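Local coordinates for protein transcriptional regulator, MerR family (Bacillus thuringiensis serovar konkukian, PDB 3GPV) that probably binds DNA as a two-subunit transcription factor of the MerR family, pairing a helix-turn-helix domain with a long dimer-forming helix, at residues B[53-56]-B[57-61]; B[101-104]-B[105-109]. All coordinates share one frame; numbering follows the deposited sequence.

Contact 1. Residues B[53-56]-B[57-61]; sequences RIFN and EEALK
Leu60 N donates to Asn56 O over 3.1 Å in the first backbone turn of helix 57-70, which leaves strand 53-55 with short-segment axes 76° apart. Asn56 is the N-cap of this helix, at a strand-to-helix junction in the MerR-type helix-turn-helix domain. Its side chain makes the capping bond: Ala59 N donates to Asn56 OD1 at 2.7 Å, with an N-H...O angle of 150° and the donor nearly on the line of the side-chain C=O. The first torsion explains the reach, since CG sits between the backbone N and the carbonyl carbon (chi1 49°) and the amide folds back over the start of the helix. Two acceptors of one residue thus serve successive amides, OD1 taking that of Ala59 and the main-chain O that of Leu60. Asn56 N, by contrast, is buried with no partner in the model.

The apolar half of the junction is built by Phe55, whose side chain starts out toward the helix. Leu60 reaches back through its CD2 branch, which lies 3.7 Å from Phe55 CB, and the two side chains cross at about a right angle. Outside these residues, Phe55 meets Phe42 edge-to-face and packs on Ile19 and Val22 of helix 19-25; Leu60 touches Val22 as well, so the junction is held against the first helix of the domain. On the exposed flank, Lys61 NZ makes a long salt bridge of 3.7 Å to Glu57 OE1. Ala59 CB approaches Phe55 CD1 to 3.6 Å, obliquely to the ring.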
ATOM      1  N   ARG B  53      -1.232 -19.320  24.245  1.00 54.93           N
ATOM      2  CA  ARG B  53      -0.867 -17.911  24.209  1.00 53.39           C
ATOM      3  C   ARG B  53      -2.092 -17.115  23.782  1.00 50.25           C
ATOM      4  O   ARG B  53      -2.681 -17.358  22.731  1.00 49.05           O
ATOM      5  CB  ARG B  53       0.325 -17.705  23.273  1.00 55.46           C
ATOM      6  CG  ARG B  53       1.552 -18.434  23.807  1.00 59.03           C
ATOM      7  CD  ARG B  53       2.756 -18.392  22.886  1.00 60.96           C
ATOM      8  NE  ARG B  53       3.356 -17.067  22.793  1.00 62.21           N
ATOM      9  CZ  ARG B  53       3.313 -16.311  21.703  1.00 63.42           C
ATOM     10  NH1 ARG B  53       2.694 -16.754  20.617  1.00 64.36           N
ATOM     11  NH2 ARG B  53       3.893 -15.119  21.694  1.00 64.45           N
ATOM     12  N   ILE B  54      -2.484 -16.176  24.632  1.00 46.74           N
ATOM     13  CA  ILE B  54      -3.676 -15.378  24.396  1.00 45.40           C
ATOM     14  C   ILE B  54      -3.441 -13.881  24.511  1.00 43.82           C
ATOM     15  O   ILE B  54      -2.388 -13.432  24.965  1.00 42.44           O
ATOM     16  CB  ILE B  54      -4.789 -15.758  25.397  1.00 46.35           C
ATOM     17  CG1 ILE B  54      -4.350 -15.419  26.826  1.00 45.36           C
ATOM     18  CG2 ILE B  54      -5.103 -17.240  25.292  1.00 46.02           C
ATOM     19  CD1 ILE B  54      -3.180 -16.229  27.348  1.00 50.10           C
ATOM     20  N   PHE B  55      -4.457 -13.123  24.120  1.00 42.36           N
ATOM     21  CA  PHE B  55      -4.414 -11.668  24.151  1.00 42.01           C
ATOM     22  C   PHE B  55      -5.219 -11.063  25.296  1.00 41.39           C
ATOM     23  O   PHE B  55      -6.415 -11.324  25.411  1.00 39.56           O
ATOM     24  CB  PHE B  55      -4.984 -11.091  22.846  1.00 41.71           C
ATOM     25  CG  PHE B  55      -4.116 -11.303  21.644  1.00 41.86           C
ATOM     26  CD1 PHE B  55      -3.323 -10.268  21.150  1.00 42.07           C
ATOM     27  CD2 PHE B  55      -4.090 -12.532  21.000  1.00 40.82           C
ATOM     28  CE1 PHE B  55      -2.516 -10.458  20.030  1.00 41.27           C
ATOM     29  CE2 PHE B  55      -3.282 -12.732  19.876  1.00 41.16           C
ATOM     30  CZ  PHE B  55      -2.496 -11.694  19.392  1.00 40.75           C
ATOM     31  N   ASN B  56      -4.570 -10.275  26.147  1.00 42.15           N
ATOM     32  CA  ASN B  56      -5.298  -9.569  27.194  1.00 44.04           C
ATOM     33  C   ASN B  56      -5.561  -8.187  26.580  1.00 44.88           C
ATOM     34  O   ASN B  56      -5.166  -7.924  25.443  1.00 42.34           O
ATOM     35  CB  ASN B  56      -4.484  -9.427  28.487  1.00 46.44           C
ATOM     36  CG  ASN B  56      -3.083  -8.914  28.248  1.00 48.23           C
ATOM     37  OD1 ASN B  56      -2.809  -8.264  27.241  1.00 48.65           O
ATOM     38  ND2 ASN B  56      -2.180  -9.196  29.189  1.00 49.34           N
ATOM     39  N   GLU B  57      -6.219  -7.308  27.319  1.00 45.64           N
ATOM     40  CA  GLU B  57      -6.540  -5.983  26.812  1.00 46.74           C
ATOM     41  C   GLU B  57      -5.328  -5.197  26.319  1.00 45.53           C
ATOM     42  O   GLU B  57      -5.404  -4.496  25.313  1.00 45.55           O
ATOM     43  CB  GLU B  57      -7.273  -5.180  27.887  1.00 49.51           C
ATOM     44  CG  GLU B  57      -8.037  -3.977  27.350  1.00 55.21           C
ATOM     45  CD  GLU B  57      -8.768  -3.215  28.441  1.00 57.85           C
ATOM     46  OE1 GLU B  57      -8.093  -2.618  29.313  1.00 60.33           O
ATOM     47  OE2 GLU B  57     -10.017  -3.219  28.430  1.00 59.95           O
ATOM     48  N   GLU B  58      -4.210  -5.302  27.019  1.00 43.95           N
ATOM     49  CA  GLU B  58      -3.026  -4.573  26.596  1.00 43.98           C
ATOM     50  C   GLU B  58      -2.425  -5.171  25.320  1.00 41.60           C
ATOM     51  O   GLU B  58      -1.911  -4.444  24.464  1.00 37.69           O
ATOM     52  CB  GLU B  58      -1.978  -4.552  27.714  1.00 46.38           C
ATOM     53  CG  GLU B  58      -0.726  -3.777  27.330  1.00 52.08           C
ATOM     54  CD  GLU B  58      -0.119  -3.008  28.486  1.00 54.82           C
ATOM     55  OE1 GLU B  58       0.478  -3.642  29.382  1.00 56.64           O
ATOM     56  OE2 GLU B  58      -0.246  -1.762  28.497  1.00 55.39           O
ATOM     57  N   ALA B  59      -2.500  -6.492  25.193  1.00 37.35           N
ATOM     58  CA  ALA B  59      -1.961  -7.164  24.024  1.00 36.10           C
ATOM     59  C   ALA B  59      -2.706  -6.691  22.781  1.00 35.62           C
ATOM     60  O   ALA B  59      -2.118  -6.538  21.720  1.00 34.83           O
ATOM     61  CB  ALA B  59      -2.101  -8.682  24.172  1.00 34.46           C
ATOM     62  N   LEU B  60      -4.007  -6.471  22.920  1.00 35.72           N
ATOM     63  CA  LEU B  60      -4.817  -6.012  21.798  1.00 37.63           C
ATOM     64  C   LEU B  60      -4.463  -4.580  21.381  1.00 38.26           C
ATOM     65  O   LEU B  60      -4.448  -4.265  20.190  1.00 34.49           O
ATOM     66  CB  LEU B  60      -6.304  -6.102  22.145  1.00 38.58           C
ATOM     67  CG  LEU B  60      -6.856  -7.519  22.323  1.00 39.41           C
ATOM     68  CD1 LEU B  60      -8.319  -7.456  22.701  1.00 40.46           C
ATOM     69  CD2 LEU B  60      -6.675  -8.297  21.040  1.00 38.98           C
ATOM     70  N   LYS B  61      -4.201  -3.716  22.362  1.00 38.84           N
ATOM     71  CA  LYS B  61      -3.833  -2.331  22.071  1.00 39.52           C
ATOM     72  C   LYS B  61      -2.560  -2.360  21.232  1.00 38.58           C
ATOM     73  O   LYS B  61      -2.439  -1.637  20.251  1.00 38.91           O
ATOM     74  CB  LYS B  61      -3.608  -1.551  23.370  1.00 40.55           C
ATOM     75  CG  LYS B  61      -4.889  -1.343  24.167  1.00 42.66           C
ATOM     76  CD  LYS B  61      -4.616  -0.785  25.561  1.00 46.20           C
ATOM     77  CE  LYS B  61      -5.913  -0.586  26.348  1.00 46.06           C
ATOM     78  NZ  LYS B  61      -5.663  -0.298  27.795  1.00 49.12           N
TER

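Contact 2. Residues B[101-104]-B[105-109]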
ATOM      1  N   LYS B 101       6.929  10.012  15.142  1.00 31.75           N
ATOM      2  CA  LYS B 101       6.962  11.294  14.462  1.00 34.67           C
ATOM      3  C   LYS B 101       7.369  11.098  13.013  1.00 34.48           C
ATOM      4  O   LYS B 101       6.815  11.729  12.125  1.00 34.12           O
ATOM      5  CB  LYS B 101       7.893  12.274  15.189  1.00 39.17           C
ATOM      6  CG  LYS B 101       7.308  12.762  16.517  1.00 44.82           C
ATOM      7  CD  LYS B 101       8.196  13.784  17.209  1.00 49.32           C
ATOM      8  CE  LYS B 101       8.252  15.086  16.430  1.00 53.42           C
ATOM      9  NZ  LYS B 101       9.127  16.103  17.086  1.00 57.31           N
ATOM     10  N   GLN B 102       8.313  10.206  12.758  1.00 33.00           N
ATOM     11  CA  GLN B 102       8.716   9.970  11.379  1.00 34.19           C
ATOM     12  C   GLN B 102       7.565   9.306  10.616  1.00 33.12           C
ATOM     13  O   GLN B 102       7.271   9.654   9.467  1.00 30.54           O
ATOM     14  CB  GLN B 102       9.965   9.089  11.324  1.00 35.69           C
ATOM     15  CG  GLN B 102      11.154   9.685  12.065  1.00 41.19           C
ATOM     16  CD  GLN B 102      12.400   8.823  11.969  1.00 43.12           C
ATOM     17  OE1 GLN B 102      12.358   7.626  12.239  1.00 44.72           O
ATOM     18  NE2 GLN B 102      13.522   9.434  11.589  1.00 42.58           N
ATOM     19  N   GLN B 103       6.907   8.352  11.258  1.00 29.44           N
ATOM     20  CA  GLN B 103       5.796   7.670  10.600  1.00 30.73           C
ATOM     21  C   GLN B 103       4.683   8.661  10.276  1.00 29.63           C
ATOM     22  O   GLN B 103       4.074   8.596   9.211  1.00 29.30           O
ATOM     23  CB  GLN B 103       5.258   6.540  11.480  1.00 30.09           C
ATOM     24  CG  GLN B 103       4.226   5.658  10.783  1.00 30.35           C
ATOM     25  CD  GLN B 103       4.749   5.011   9.508  1.00 30.98           C
ATOM     26  OE1 GLN B 103       5.934   5.062   9.207  1.00 32.27           O
ATOM     27  NE2 GLN B 103       3.857   4.387   8.761  1.00 31.41           N
ATOM     28  N   GLU B 104       4.408   9.575  11.198  1.00 28.69           N
ATOM     29  CA  GLU B 104       3.379  10.576  10.964  1.00 29.18           C
ATOM     30  C   GLU B 104       3.759  11.318   9.682  1.00 29.36           C
ATOM     31  O   GLU B 104       2.947  11.477   8.773  1.00 24.93           O
ATOM     32  CB  GLU B 104       3.309  11.545  12.146  1.00 31.86           C
ATOM     33  CG  GLU B 104       2.589  12.848  11.839  1.00 33.11           C
ATOM     34  CD  GLU B 104       2.679  13.841  12.971  1.00 37.75           C
ATOM     35  OE1 GLU B 104       3.749  13.894  13.629  1.00 35.11           O
ATOM     36  OE2 GLU B 104       1.684  14.574  13.185  1.00 36.13           O
ATOM     37  N   ALA B 105       5.009  11.761   9.607  1.00 27.68           N
ATOM     38  CA  ALA B 105       5.473  12.474   8.424  1.00 29.06           C
ATOM     39  C   ALA B 105       5.237  11.580   7.187  1.00 28.43           C
ATOM     40  O   ALA B 105       4.718  12.033   6.165  1.00 26.39           O
ATOM     41  CB  ALA B 105       6.972  12.838   8.585  1.00 27.26           C
ATOM     42  N   ASN B 106       5.594  10.303   7.289  1.00 27.64           N
ATOM     43  CA  ASN B 106       5.395   9.380   6.176  1.00 28.81           C
ATOM     44  C   ASN B 106       3.908   9.221   5.815  1.00 28.39           C
ATOM     45  O   ASN B 106       3.529   9.185   4.647  1.00 23.96           O
ATOM     46  CB  ASN B 106       5.971   8.008   6.516  1.00 34.43           C
ATOM     47  CG  ASN B 106       7.480   7.966   6.426  1.00 39.70           C
ATOM     48  OD1 ASN B 106       8.068   8.578   5.541  1.00 43.93           O
ATOM     49  ND2 ASN B 106       8.113   7.222   7.328  1.00 42.34           N
ATOM     50  N   VAL B 107       3.059   9.135   6.824  1.00 25.30           N
ATOM     51  CA  VAL B 107       1.648   8.966   6.541  1.00 25.93           C
ATOM     52  C   VAL B 107       1.075  10.229   5.902  1.00 24.15           C
ATOM     53  O   VAL B 107       0.237  10.145   5.019  1.00 20.69           O
ATOM     54  CB  VAL B 107       0.868   8.563   7.808  1.00 26.71           C
ATOM     55  CG1 VAL B 107      -0.611   8.420   7.481  1.00 24.94           C
ATOM     56  CG2 VAL B 107       1.388   7.235   8.328  1.00 23.14           C
ATOM     57  N   LEU B 108       1.532  11.400   6.322  1.00 22.93           N
ATOM     58  CA  LEU B 108       1.046  12.632   5.705  1.00 26.22           C
ATOM     59  C   LEU B 108       1.391  12.612   4.210  1.00 25.47           C
ATOM     60  O   LEU B 108       0.577  12.979   3.363  1.00 20.17           O
ATOM     61  CB  LEU B 108       1.692  13.862   6.337  1.00 30.16           C
ATOM     62  CG  LEU B 108       1.073  14.635   7.518  1.00 32.35           C
ATOM     63  CD1 LEU B 108      -0.413  14.340   7.656  1.00 32.79           C
ATOM     64  CD2 LEU B 108       1.827  14.300   8.779  1.00 34.58           C
ATOM     65  N   GLN B 109       2.612  12.197   3.892  1.00 26.87           N
ATOM     66  CA  GLN B 109       3.035  12.128   2.492  1.00 28.11           C
ATOM     67  C   GLN B 109       2.178  11.107   1.740  1.00 27.89           C
ATOM     68  O   GLN B 109       1.793  11.320   0.582  1.00 27.03           O
ATOM     69  CB  GLN B 109       4.505  11.714   2.382  1.00 28.80           C
ATOM     70  CG  GLN B 109       5.025  11.747   0.943  1.00 32.13           C
ATOM     71  CD  GLN B 109       5.002  13.162   0.364  1.00 35.57           C
ATOM     72  OE1 GLN B 109       5.572  14.079   0.943  1.00 34.38           O
ATOM     73  NE2 GLN B 109       4.333  13.340  -0.769  1.00 35.02           N
TER
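Helix 93-128, the long C-terminal helix whose later part is predicted to form a coiled coil, contributes one internal turn here, in which the Glu104 and Leu108 side chains extend alongside each other in one direction. Leu108 N donates to Glu104 O at 2.8 Å, with the donor only 15° from a straight C=O...N line. Both Leu108 torsions lie off the staggered positions (chi1 -92°), and its CD2 falls so close to Glu104 O that the exact placement of this branch is doubtful.

This face meets the second subunit, in keeping with the helix-to-helix dimerisation known for MerR proteins: Glu104 OE2 accepts a hydrogen bond from Gln122 NE2 of the second subunit, while Leu108 packs on Leu118 of that chain.

Another face of the turn is directed at the protein's own loop. Gln103 leaves with CG anti to the backbone N (chi1 -172°) and then bends at chi2, which brings NE2 to 3.8 Å from Val107 CG2; the same NE2 is hydrogen-bonded to Thr72 OG1. Val107 touches both Thr72 and Thr114 of the second subunit. The amides of Gln103 and Asn106 merely lie near each other, their planes steeply inclined, and no hydrogen bond is assigned between them. Val107 N donates to Gln103 O at 2.6 Å.

Overall arrangement
From the N terminus the chain first passes strand 17-18, helices 19-25 and 30-38 and strand 46-47. Contact 1 then turns the central strand of the small antiparallel sheet, 53-55, into helix 57-70. After helix 76-88 the chain enters helix 93-128, where contact 2 occupies an internal turn. Each contact joins consecutive residues, so neither closes a long loop; they follow in series, without nesting or crossing. The centres of contacts 1 and 2 are about 27 Å apart, on opposite sides of the chain's centre. The nearest atoms of contacts 1 and 2 are about 14 Å apart. Contact 1 belongs to the probable DNA-binding domain, whereas contact 2 faces both the loop after helix 57-70 and the second subunit.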